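Local coordinates for protein Alp7A (PDB 5EC0) that binds ADP as an actin-like bacterial cytoskeletal protein and probably forms filaments that segregate plasmid DNA, at residues V8-S13 / F125-P130; S181-W186 / Y367-L372; K197-Q202 / N354-E359; L325-V330 / R362-Y367. All coordinates share one frame; numbering follows the deposited sequence.

Interaction 1 (V8-S13 / F125-P130). With ADP (adenosine-5'-diphosphate), chain D.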
# COMPACT_ATOMS: atom_id res chain seq x y z
N VAL A 8 5.83 0.01 6.59
CA VAL A 8 5.89 0.38 5.17
C VAL A 8 5.09 -0.60 4.34
O VAL A 8 5.23 -1.82 4.50
CB VAL A 8 7.36 0.42 4.66
CG1 VAL A 8 7.41 0.60 3.19
CG2 VAL A 8 8.13 1.55 5.35
N ASP A 9 4.23 -0.05 3.49
CA ASP A 9 3.52 -0.78 2.45
C ASP A 9 4.16 -0.39 1.11
O ASP A 9 3.94 0.72 0.63
CB ASP A 9 2.02 -0.42 2.47
CG ASP A 9 1.17 -1.28 1.53
OD1 ASP A 9 1.69 -1.84 0.54
OD2 ASP A 9 -0.05 -1.40 1.78
N PHE A 10 4.97 -1.27 0.53
CA PHE A 10 5.51 -1.00 -0.80
C PHE A 10 4.47 -1.39 -1.86
O PHE A 10 4.55 -2.47 -2.45
CB PHE A 10 6.81 -1.78 -1.05
CG PHE A 10 7.95 -1.37 -0.17
CD1 PHE A 10 8.58 -0.14 -0.34
CD2 PHE A 10 8.43 -2.23 0.82
CE1 PHE A 10 9.63 0.23 0.46
CE2 PHE A 10 9.48 -1.86 1.63
CZ PHE A 10 10.09 -0.63 1.45
N GLY A 11 3.48 -0.53 -2.08
CA GLY A 11 2.45 -0.82 -3.06
C GLY A 11 2.96 -0.70 -4.48
O GLY A 11 4.08 -0.24 -4.71
N ASN A 12 2.15 -1.13 -5.44
CA ASN A 12 2.48 -0.97 -6.85
C ASN A 12 2.15 0.44 -7.31
O ASN A 12 2.77 0.96 -8.24
CB ASN A 12 1.73 -1.99 -7.71
CG ASN A 12 1.86 -3.42 -7.18
OD1 ASN A 12 2.94 -3.87 -6.81
ND2 ASN A 12 0.74 -4.15 -7.16
N SER A 13 1.18 1.07 -6.64
CA SER A 13 0.70 2.39 -7.02
C SER A 13 1.31 3.47 -6.12
O SER A 13 1.82 4.48 -6.60
CB SER A 13 -0.82 2.45 -6.94
OG SER A 13 -1.30 3.77 -7.14
N PHE A 125 11.39 -1.64 12.40
CA PHE A 125 10.95 -1.46 11.02
C PHE A 125 10.11 -2.65 10.63
O PHE A 125 10.46 -3.80 10.93
CB PHE A 125 12.15 -1.32 10.07
CG PHE A 125 11.78 -1.22 8.60
CD1 PHE A 125 11.63 -2.37 7.82
CD2 PHE A 125 11.61 0.02 7.98
CE1 PHE A 125 11.30 -2.27 6.47
CE2 PHE A 125 11.28 0.12 6.64
CZ PHE A 125 11.13 -1.02 5.89
N GLN A 126 9.01 -2.39 9.93
CA GLN A 126 8.15 -3.46 9.51
C GLN A 126 7.62 -3.18 8.11
O GLN A 126 7.19 -2.05 7.79
CB GLN A 126 7.01 -3.63 10.53
CG GLN A 126 6.45 -5.00 10.63
CD GLN A 126 5.38 -5.13 11.70
OE1 GLN A 126 5.12 -6.23 12.18
NE2 GLN A 126 4.74 -4.01 12.06
N THR A 127 7.67 -4.20 7.27
CA THR A 127 7.04 -4.14 5.97
C THR A 127 6.38 -5.50 5.70
O THR A 127 6.06 -6.24 6.65
CB THR A 127 8.05 -3.73 4.85
OG1 THR A 127 7.36 -3.55 3.62
CG2 THR A 127 9.19 -4.76 4.67
N MET A 128 6.14 -5.83 4.44
CA MET A 128 5.44 -7.08 4.12
C MET A 128 5.71 -7.45 2.66
O MET A 128 6.28 -6.65 1.92
CB MET A 128 3.93 -6.94 4.38
CG MET A 128 3.37 -5.59 4.00
SD MET A 128 1.67 -5.24 4.50
CE MET A 128 1.60 -3.50 4.10
N LEU A 129 5.33 -8.66 2.27
CA LEU A 129 5.49 -9.13 0.89
C LEU A 129 4.15 -9.55 0.27
O LEU A 129 3.32 -10.14 0.95
CB LEU A 129 6.47 -10.30 0.81
CG LEU A 129 7.95 -9.97 0.95
CD1 LEU A 129 8.75 -11.25 0.78
CD2 LEU A 129 8.35 -8.92 -0.08
N PRO A 130 3.97 -9.28 -1.02
CA PRO A 130 2.75 -9.70 -1.73
C PRO A 130 2.66 -11.22 -1.90
O PRO A 130 3.68 -11.90 -2.05
CB PRO A 130 2.86 -9.00 -3.10
CG PRO A 130 4.36 -8.80 -3.31
CD PRO A 130 4.94 -8.61 -1.91
PB ADP D . -1.67 -1.59 -5.83
O1B ADP D . -0.66 -1.46 -4.69
O2B ADP D . -1.64 -2.90 -6.61
O3B ADP D . -1.77 -0.41 -6.76
PA ADP D . -3.66 -0.47 -4.05
O1A ADP D . -2.59 0.54 -3.71
O2A ADP D . -4.45 -1.15 -2.95
O3A ADP D . -3.10 -1.61 -5.06
O5' ADP D . -4.71 0.20 -5.04
C5' ADP D . -4.37 1.29 -5.90
C4' ADP D . -5.71 1.84 -6.35
O4' ADP D . -6.28 2.56 -5.26
C3' ADP D . -5.64 2.83 -7.49
O3' ADP D . -5.93 2.19 -8.73
C2' ADP D . -6.71 3.85 -7.18
O2' ADP D . -7.77 3.67 -8.12
C1' ADP D . -7.21 3.50 -5.78
N9 ADP D . -7.30 4.65 -4.85
C8 ADP D . -8.38 4.88 -4.08
N7 ADP D . -8.21 5.99 -3.32
C5 ADP D . -6.99 6.46 -3.60
C6 ADP D . -6.21 7.62 -3.12
N6 ADP D . -6.75 8.46 -2.18
N1 ADP D . -4.97 7.80 -3.63
C2 ADP D . -4.47 6.95 -4.56
N3 ADP D . -5.12 5.87 -5.05
C4 ADP D . -6.38 5.58 -4.61
O HOH W 1 4.64 -4.15 1.05
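V8 and T127 make the closest backbone pairing between two strands that run in roughly the same direction, 29° apart, and their polar atoms show how two paired strands can be held by mixed means. V8 N donates to Q126 O at 2.7 Å, nearly along the C=O axis. The next rung is made by a side chain instead: the hydroxyl OG1 of T127 donates to V8 O over 2.9 Å, approaching from above the carbonyl plane. With OG1 anti to its own backbone N (chi1 -174°), T127 sets the same oxygen 3.3 Å from CD2 of F10. A water bridges F10 N, from which it accepts, and M128 O. This junction joins strands 2-10 and 119-129, which stand first and last in the strand order of an eight-stranded mixed sheet of the actin-like fold and pair here. Beyond it the first strand passes through an inverse gamma turn centred on F10 into the loop that carries N12, whose backbone N donates to O1B of ADP and whose ND2 donates to O2B at 2.7 Å, as the phosphate-binding loop of the actin superfamily does. CG2 of V8 lies 3.7 Å from CE2 of F125, while CG1 covers the centre of one face of the F10 ring. The methyl CE of M128 sits 3.4 Å from CG of D9, against a carboxylate whose side chain is about 4 Å from a bound magnesium ion. In the second shell, N365 touches both D9 and M128, M147 packs on F10 and T127, and R178 holds the side-chain oxygen of Q126.

Interaction 2 (S181-W186 / Y367-L372)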
# COMPACT_ATOMS: atom_id res chain seq x y z
N SER A 181 -2.12 -8.63 2.72
CA SER A 181 -3.50 -9.11 2.67
C SER A 181 -3.88 -9.91 3.92
O SER A 181 -4.90 -9.63 4.55
CB SER A 181 -3.75 -9.94 1.40
OG SER A 181 -3.16 -9.32 0.28
N GLU A 182 -3.07 -10.90 4.27
CA GLU A 182 -3.30 -11.64 5.50
C GLU A 182 -3.11 -10.74 6.70
O GLU A 182 -3.95 -10.76 7.61
CB GLU A 182 -2.37 -12.87 5.60
CG GLU A 182 -2.57 -13.74 6.85
CD GLU A 182 -1.78 -13.25 8.05
OE1 GLU A 182 -0.79 -12.50 7.86
OE2 GLU A 182 -2.14 -13.60 9.19
N VAL A 183 -2.04 -9.93 6.72
CA VAL A 183 -1.72 -9.12 7.91
C VAL A 183 -2.82 -8.08 8.21
O VAL A 183 -2.96 -7.62 9.35
CB VAL A 183 -0.34 -8.39 7.78
CG1 VAL A 183 -0.41 -7.22 6.80
CG2 VAL A 183 0.15 -7.90 9.14
N ALA A 184 -3.59 -7.73 7.20
CA ALA A 184 -4.65 -6.74 7.36
C ALA A 184 -5.70 -7.19 8.37
O ALA A 184 -6.46 -6.37 8.88
CB ALA A 184 -5.31 -6.44 6.02
N ARG A 185 -5.74 -8.49 8.67
CA ARG A 185 -6.77 -8.97 9.58
C ARG A 185 -6.54 -8.35 10.95
O ARG A 185 -7.48 -8.22 11.71
CB ARG A 185 -6.80 -10.52 9.65
CG ARG A 185 -5.61 -11.15 10.39
CD ARG A 185 -5.43 -12.63 10.10
NE ARG A 185 -4.20 -13.11 10.73
CZ ARG A 185 -4.10 -13.63 11.95
NH1 ARG A 185 -5.17 -13.80 12.72
NH2 ARG A 185 -2.90 -14.00 12.41
N TRP A 186 -5.32 -7.92 11.25
CA TRP A 186 -5.07 -7.33 12.56
C TRP A 186 -5.72 -5.95 12.69
O TRP A 186 -6.07 -5.53 13.80
CB TRP A 186 -3.57 -7.27 12.86
CG TRP A 186 -3.08 -8.64 13.17
CD1 TRP A 186 -2.34 -9.46 12.36
CD2 TRP A 186 -3.36 -9.41 14.36
NE1 TRP A 186 -2.12 -10.66 12.97
CE2 TRP A 186 -2.73 -10.66 14.20
CE3 TRP A 186 -4.07 -9.15 15.54
CZ2 TRP A 186 -2.78 -11.66 15.19
CZ3 TRP A 186 -4.12 -10.13 16.53
CH2 TRP A 186 -3.47 -11.38 16.35
N TYR A 367 -2.32 -0.59 8.31
CA TYR A 367 -2.92 -0.50 9.63
C TYR A 367 -2.72 -1.79 10.41
O TYR A 367 -2.55 -1.77 11.63
CB TYR A 367 -4.41 -0.17 9.51
CG TYR A 367 -4.68 1.31 9.34
CD1 TYR A 367 -3.64 2.21 9.15
CD2 TYR A 367 -5.98 1.81 9.40
CE1 TYR A 367 -3.88 3.56 9.00
CE2 TYR A 367 -6.23 3.17 9.27
CZ TYR A 367 -5.17 4.04 9.07
OH TYR A 367 -5.41 5.38 8.94
N GLY A 368 -2.73 -2.90 9.69
CA GLY A 368 -2.44 -4.20 10.27
C GLY A 368 -1.01 -4.24 10.76
O GLY A 368 -0.74 -4.75 11.84
N LEU A 369 -0.09 -3.70 9.97
CA LEU A 369 1.29 -3.57 10.43
C LEU A 369 1.33 -2.68 11.67
O LEU A 369 2.04 -2.99 12.63
CB LEU A 369 2.20 -2.98 9.36
CG LEU A 369 2.54 -3.84 8.14
CD1 LEU A 369 3.61 -3.17 7.26
CD2 LEU A 369 2.96 -5.28 8.55
N GLU A 370 0.60 -1.57 11.65
CA GLU A 370 0.65 -0.64 12.77
C GLU A 370 0.23 -1.35 14.09
O GLU A 370 0.91 -1.23 15.11
CB GLU A 370 -0.23 0.58 12.48
CG GLU A 370 -0.26 1.62 13.61
CD GLU A 370 1.08 2.32 13.83
OE1 GLU A 370 1.94 2.31 12.92
OE2 GLU A 370 1.28 2.89 14.93
N VAL A 371 -0.86 -2.09 14.04
CA VAL A 371 -1.33 -2.88 15.18
C VAL A 371 -0.25 -3.84 15.66
O VAL A 371 0.01 -3.95 16.86
CB VAL A 371 -2.61 -3.69 14.82
CG1 VAL A 371 -2.85 -4.86 15.82
CG2 VAL A 371 -3.83 -2.80 14.72
N LEU A 372 0.40 -4.55 14.73
CA LEU A 372 1.45 -5.48 15.14
C LEU A 372 2.63 -4.74 15.78
O LEU A 372 3.25 -5.25 16.70
CB LEU A 372 1.91 -6.33 13.96
CG LEU A 372 0.88 -7.41 13.58
CD1 LEU A 372 1.40 -8.30 12.46
CD2 LEU A 372 0.45 -8.24 14.82
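Hydrophobic packing between W186, V183 and one face of helix 367-372 makes this a buried contact, where the turn leading into helix 185-189 lies against the long C-terminal helix 364-386 in the actin-like fold. The indole carries much of it. CD2 of L372 stands 3.8 Å from the centroid of the five-membered ring of W186, only 4° off the ring normal, a CH-pi contact over the face. NH1 of R185 lies over the opposite face toward its rim and donates to L227 O, while NE of that guanidinium forms a salt bridge with OE2 of E182 at 2.6 Å. The other methyl of L372, CD1, reaches CG2 of V183 at 3.6 Å; CD2 of L369 meets that valine methyl at 3.9 Å. V371 rests its CG1 on CB of W186. At the closest backbone approach, CA of A184 is 4.5 Å from CA of G368, and a CB on G368 would clash with V183 O. Lacking one, the glycine lets the backbones come together, with a CA-H...O contact to V183 O. No hydrogen bond crosses between the segments, which implies that their fit rests on shape and apolar burial rather than directional bonds.

Interaction 3 (K197-Q202 / N354-E359)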
# COMPACT_ATOMS: atom_id res chain seq x y z
N LYS A 197 -11.87 -5.32 18.70
CA LYS A 197 -12.91 -4.49 18.11
C LYS A 197 -14.25 -5.21 18.08
O LYS A 197 -14.35 -6.35 17.62
CB LYS A 197 -12.51 -4.08 16.69
CG LYS A 197 -11.47 -2.97 16.68
CD LYS A 197 -10.79 -2.83 15.33
CE LYS A 197 -11.71 -2.27 14.30
NZ LYS A 197 -10.94 -1.50 13.24
N ASP A 198 -15.28 -4.53 18.57
CA ASP A 198 -16.64 -5.05 18.47
C ASP A 198 -16.97 -5.36 17.00
O ASP A 198 -17.67 -6.34 16.69
CB ASP A 198 -17.64 -4.05 19.03
CG ASP A 198 -19.03 -4.62 19.10
OD1 ASP A 198 -19.26 -5.48 19.98
OD2 ASP A 198 -19.87 -4.25 18.27
N TYR A 199 -16.47 -4.52 16.11
CA TYR A 199 -16.60 -4.73 14.67
C TYR A 199 -16.19 -6.14 14.21
O TYR A 199 -16.76 -6.68 13.25
CB TYR A 199 -15.76 -3.66 13.94
CG TYR A 199 -15.85 -3.70 12.43
CD1 TYR A 199 -16.86 -3.02 11.74
CD2 TYR A 199 -14.92 -4.40 11.69
CE1 TYR A 199 -16.93 -3.05 10.35
CE2 TYR A 199 -14.97 -4.43 10.31
CZ TYR A 199 -15.98 -3.76 9.64
OH TYR A 199 -16.00 -3.81 8.26
N ALA A 200 -15.21 -6.75 14.87
CA ALA A 200 -14.74 -8.07 14.46
C ALA A 200 -15.68 -9.20 14.89
O ALA A 200 -15.50 -10.35 14.47
CB ALA A 200 -13.34 -8.33 15.00
N GLU A 201 -16.67 -8.88 15.73
CA GLU A 201 -17.55 -9.90 16.29
C GLU A 201 -18.45 -10.52 15.25
O GLU A 201 -18.91 -11.66 15.42
CB GLU A 201 -18.42 -9.34 17.43
CG GLU A 201 -17.63 -8.89 18.66
CD GLU A 201 -16.97 -10.06 19.39
OE1 GLU A 201 -17.64 -11.10 19.60
OE2 GLU A 201 -15.78 -9.93 19.76
N GLN A 202 -18.72 -9.79 14.17
CA GLN A 202 -19.58 -10.30 13.11
C GLN A 202 -18.89 -11.44 12.36
O GLN A 202 -19.55 -12.19 11.63
CB GLN A 202 -19.98 -9.18 12.14
CG GLN A 202 -18.79 -8.56 11.36
CD GLN A 202 -19.22 -7.32 10.58
OE1 GLN A 202 -20.09 -7.39 9.71
NE2 GLN A 202 -18.62 -6.17 10.90
N ASN A 354 -23.09 -10.31 4.52
CA ASN A 354 -21.98 -11.20 4.11
C ASN A 354 -20.96 -10.59 3.16
O ASN A 354 -19.90 -11.18 2.94
CB ASN A 354 -22.53 -12.47 3.46
CG ASN A 354 -23.30 -13.34 4.44
OD1 ASN A 354 -23.51 -12.96 5.60
ND2 ASN A 354 -23.75 -14.50 3.97
N HIS A 355 -21.26 -9.43 2.57
CA HIS A 355 -20.28 -8.82 1.68
C HIS A 355 -19.95 -7.42 2.18
O HIS A 355 -20.65 -6.46 1.89
CB HIS A 355 -20.80 -8.84 0.24
CG HIS A 355 -20.94 -10.23 -0.33
ND1 HIS A 355 -19.94 -10.86 -1.03
CD2 HIS A 355 -21.97 -11.12 -0.26
CE1 HIS A 355 -20.34 -12.07 -1.39
NE2 HIS A 355 -21.57 -12.25 -0.93
N ILE A 356 -18.86 -7.36 2.95
CA ILE A 356 -18.45 -6.16 3.68
C ILE A 356 -17.23 -5.48 3.05
O ILE A 356 -16.21 -6.11 2.80
CB ILE A 356 -18.11 -6.48 5.17
CG1 ILE A 356 -19.14 -7.42 5.81
CG2 ILE A 356 -17.93 -5.20 5.97
CD1 ILE A 356 -20.54 -6.83 5.94
N VAL A 357 -17.35 -4.19 2.77
CA VAL A 357 -16.21 -3.41 2.32
C VAL A 357 -15.62 -2.78 3.57
O VAL A 357 -16.33 -2.13 4.33
CB VAL A 357 -16.61 -2.33 1.28
CG1 VAL A 357 -15.36 -1.52 0.83
CG2 VAL A 357 -17.32 -2.96 0.08
N ALA A 358 -14.33 -3.03 3.81
CA ALA A 358 -13.64 -2.41 4.95
C ALA A 358 -13.60 -0.89 4.85
O ALA A 358 -13.39 -0.34 3.77
CB ALA A 358 -12.22 -2.94 5.06
N GLU A 359 -13.83 -0.22 5.98
CA GLU A 359 -13.47 1.18 6.10
C GLU A 359 -11.94 1.22 6.15
O GLU A 359 -11.33 0.28 6.65
CB GLU A 359 -14.09 1.80 7.35
CG GLU A 359 -15.39 2.55 7.07
CD GLU A 359 -16.49 2.22 8.07
OE1 GLU A 359 -16.36 1.20 8.78
OE2 GLU A 359 -17.49 2.97 8.13
O HOH W 2 -17.68 -2.02 6.99
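Y199 and I356 lie alongside, pointing opposite ways, and the phenol oxygen OH of Y199 is the tyrosine atom nearest the isoleucine, 3.3 Å from CG2 of I356. Having CG anti to the backbone N (chi1 -177°) starts the tyrosine ring toward strand 355-357, while CG2 of I356 is likewise anti to its own N and points back at it. A water in the plane of the ring, at its edge, joins Y199 OH at 2.8 Å and donates to V357 O at 3.0 Å, giving the two segments a bridge where they share no direct hydrogen bond. Q202 comes across I356 at a slant, its OE1 3.8 Å from CD1 of the isoleucine. The two residues of this loop also brace each other: NE2 of Q202 donates to Y199 O at 3.0 Å, in the carbonyl plane and on a lone pair, and the same nitrogen sits 3.5 Å above the centre of the Y199 ring. An alanine in place of Q202 would probably leave Y199 O without this donor and that ring face without its amide cover, freeing the tyrosine to shift. The contact lies at the surface, on the rim of the five-stranded sheet of the actin-like fold, where 355-357 is an outermost strand of the chain and 197-202 belongs to the connection between helix 185-189 and strand 207-213. Inward, Y199 and I356 both touch L325 of the neighbouring strand 322-327, and I356 is tied to Y324 and Y326 by backbone hydrogen bonds. The backbone oxygen of Q202 accepts from K323 NZ.

Interaction 4 (L325-V330 / R362-Y367). With ADP (adenosine-5'-diphosphate), chain D.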
# COMPACT_ATOMS: atom_id res chain seq x y z
N LEU A 325 -14.79 -9.96 3.05
CA LEU A 325 -14.31 -8.64 3.41
C LEU A 325 -13.42 -8.11 2.30
O LEU A 325 -12.34 -8.66 2.06
CB LEU A 325 -13.53 -8.64 4.73
CG LEU A 325 -13.23 -7.18 5.12
CD1 LEU A 325 -14.35 -6.57 5.96
CD2 LEU A 325 -11.84 -6.96 5.77
N TYR A 326 -13.87 -7.03 1.66
CA TYR A 326 -13.19 -6.42 0.51
C TYR A 326 -12.37 -5.20 0.93
O TYR A 326 -12.88 -4.32 1.62
CB TYR A 326 -14.22 -6.01 -0.57
CG TYR A 326 -15.13 -7.14 -1.03
CD1 TYR A 326 -14.77 -7.96 -2.09
CD2 TYR A 326 -16.35 -7.38 -0.40
CE1 TYR A 326 -15.59 -8.99 -2.51
CE2 TYR A 326 -17.18 -8.40 -0.82
CZ TYR A 326 -16.79 -9.20 -1.87
OH TYR A 326 -17.59 -10.23 -2.30
N PHE A 327 -11.11 -5.13 0.51
CA PHE A 327 -10.29 -3.94 0.77
C PHE A 327 -9.25 -3.71 -0.35
O PHE A 327 -9.42 -4.17 -1.47
CB PHE A 327 -9.60 -4.01 2.16
CG PHE A 327 -8.75 -5.25 2.39
CD1 PHE A 327 -9.34 -6.47 2.69
CD2 PHE A 327 -7.36 -5.18 2.35
CE1 PHE A 327 -8.56 -7.61 2.89
CE2 PHE A 327 -6.58 -6.30 2.58
CZ PHE A 327 -7.17 -7.51 2.85
N GLY A 328 -8.18 -2.98 -0.03
CA GLY A 328 -7.32 -2.47 -1.08
C GLY A 328 -7.90 -1.19 -1.67
O GLY A 328 -9.07 -0.85 -1.40
N GLY A 329 -7.10 -0.48 -2.46
CA GLY A 329 -7.49 0.79 -3.04
C GLY A 329 -8.59 0.65 -4.09
O GLY A 329 -9.44 1.53 -4.24
N VAL A 330 -8.58 -0.45 -4.82
CA VAL A 330 -9.64 -0.71 -5.78
C VAL A 330 -10.93 -1.08 -5.05
O VAL A 330 -12.02 -0.73 -5.50
CB VAL A 330 -9.23 -1.80 -6.79
CG1 VAL A 330 -10.40 -2.19 -7.69
CG2 VAL A 330 -8.06 -1.29 -7.64
N ARG A 362 -8.13 1.10 1.62
CA ARG A 362 -6.83 1.31 1.00
C ARG A 362 -5.67 1.16 2.01
O ARG A 362 -4.57 0.74 1.64
CB ARG A 362 -6.75 2.68 0.33
CG ARG A 362 -5.55 2.81 -0.58
CD ARG A 362 -5.67 4.03 -1.54
NE ARG A 362 -5.58 5.32 -0.84
CZ ARG A 362 -4.45 6.01 -0.71
NH1 ARG A 362 -3.33 5.53 -1.22
NH2 ARG A 362 -4.43 7.18 -0.07
N LEU A 363 -5.90 1.48 3.27
CA LEU A 363 -4.82 1.49 4.26
C LEU A 363 -4.81 0.29 5.19
O LEU A 363 -4.00 0.24 6.12
CB LEU A 363 -4.88 2.77 5.09
CG LEU A 363 -4.71 4.10 4.34
CD1 LEU A 363 -4.53 5.27 5.33
CD2 LEU A 363 -3.57 4.04 3.36
N LEU A 364 -5.69 -0.69 4.95
CA LEU A 364 -5.89 -1.79 5.91
C LEU A 364 -4.61 -2.62 6.16
O LEU A 364 -4.29 -2.94 7.32
CB LEU A 364 -7.02 -2.72 5.43
CG LEU A 364 -7.75 -3.47 6.54
CD1 LEU A 364 -8.50 -2.48 7.44
CD2 LEU A 364 -8.71 -4.53 5.99
N ASN A 365 -3.88 -2.97 5.11
CA ASN A 365 -2.61 -3.69 5.27
C ASN A 365 -1.64 -2.91 6.19
O ASN A 365 -1.12 -3.45 7.18
CB ASN A 365 -1.94 -3.96 3.92
CG ASN A 365 -2.52 -5.18 3.19
OD1 ASN A 365 -2.84 -6.19 3.81
ND2 ASN A 365 -2.66 -5.08 1.88
N LEU A 366 -1.42 -1.64 5.86
CA LEU A 366 -0.57 -0.74 6.65
C LEU A 366 -1.01 -0.68 8.12
O LEU A 366 -0.19 -0.73 9.03
CB LEU A 366 -0.61 0.67 6.07
CG LEU A 366 0.30 1.73 6.67
CD1 LEU A 366 1.69 1.20 6.82
CD2 LEU A 366 0.30 2.99 5.78
N TYR A 367 -2.32 -0.59 8.31
CA TYR A 367 -2.92 -0.50 9.63
C TYR A 367 -2.72 -1.79 10.41
O TYR A 367 -2.55 -1.77 11.63
CB TYR A 367 -4.41 -0.17 9.51
CG TYR A 367 -4.68 1.31 9.34
CD1 TYR A 367 -3.64 2.21 9.15
CD2 TYR A 367 -5.98 1.81 9.40
CE1 TYR A 367 -3.88 3.56 9.00
CE2 TYR A 367 -6.23 3.17 9.27
CZ TYR A 367 -5.17 4.04 9.07
OH TYR A 367 -5.41 5.38 8.94
PB ADP D . -1.67 -1.59 -5.83
O1B ADP D . -0.66 -1.46 -4.69
O2B ADP D . -1.64 -2.90 -6.61
O3B ADP D . -1.77 -0.41 -6.76
PA ADP D . -3.66 -0.47 -4.05
O1A ADP D . -2.59 0.54 -3.71
O2A ADP D . -4.45 -1.15 -2.95
O3A ADP D . -3.10 -1.61 -5.06
O5' ADP D . -4.71 0.20 -5.04
C5' ADP D . -4.37 1.29 -5.90
C4' ADP D . -5.71 1.84 -6.35
O4' ADP D . -6.28 2.56 -5.26
C3' ADP D . -5.64 2.83 -7.49
O3' ADP D . -5.93 2.19 -8.73
C2' ADP D . -6.71 3.85 -7.18
O2' ADP D . -7.77 3.67 -8.12
C1' ADP D . -7.21 3.50 -5.78
N9 ADP D . -7.30 4.65 -4.85
C8 ADP D . -8.38 4.88 -4.08
N7 ADP D . -8.21 5.99 -3.32
C5 ADP D . -6.99 6.46 -3.60
C6 ADP D . -6.21 7.62 -3.12
N6 ADP D . -6.75 8.46 -2.18
N1 ADP D . -4.97 7.80 -3.63
C2 ADP D . -4.47 6.95 -4.56
N3 ADP D . -5.12 5.87 -5.05
C4 ADP D . -6.38 5.58 -4.61
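The backbones of 325-330 and 362-367 come closest at G329 and R362, with CA atoms 4.1 Å apart, and their touching parts run 116° apart. CD2 of L364 lies over one face of the F327 ring, 3.9 Å from its centroid in a CH-pi contact, and meets CD2 of L325 tip to tip at 4.0 Å. F327 has its CG between the backbone N and the carbonyl carbon (chi1 55°), which starts its ring toward the leucine. N365 approaches from the ring edge, OD1 3.9 Å from CE2 of F327, with ring and amide planes 80° apart; that oxygen accepts from S181 N, and ND2 donates to D212. This junction of strand 322-327, the glycines G328 and G329 after it and the start of helix 364-386 forms one wall of the nucleotide cleft of the actin-like ATPase fold. G329 N donates to O2A of ADP at 2.8 Å, and a CB on G329 would clash with O4' of the sugar. R362 packs its CG 3.7 Å from CA of G329, then bends at chi3 and lays its guanidinium over the adenine, NE 3.3 Å from C6. The charge is paired with E25 through NH2. The backbone N of R362 donates to E332. Replacing R362 with an alanine would probably leave the adenine without its guanidinium cover and E25 without this partner.

Overall arrangement
Interactions 1, 2 and 4 are buried and touch one another, whereas interaction 3 lies at the surface, its centre about 20 Å from the centre of the chain. Helix 364-386 serves both interaction 2 and interaction 4, and through N365 it also packs against interaction 1. Interactions 1 and 4 both reach ADP, one at its terminal phosphate, the other at the alpha phosphate and adenine. Interaction 3 joins interaction 4 through adjacent strands of one sheet. The chemistry follows the place: backbone and hydroxyl bonds between strands in interaction 1, apolar packing in interaction 2, a water bridge in interaction 3, and ring packing beside ligand binding in interaction 4.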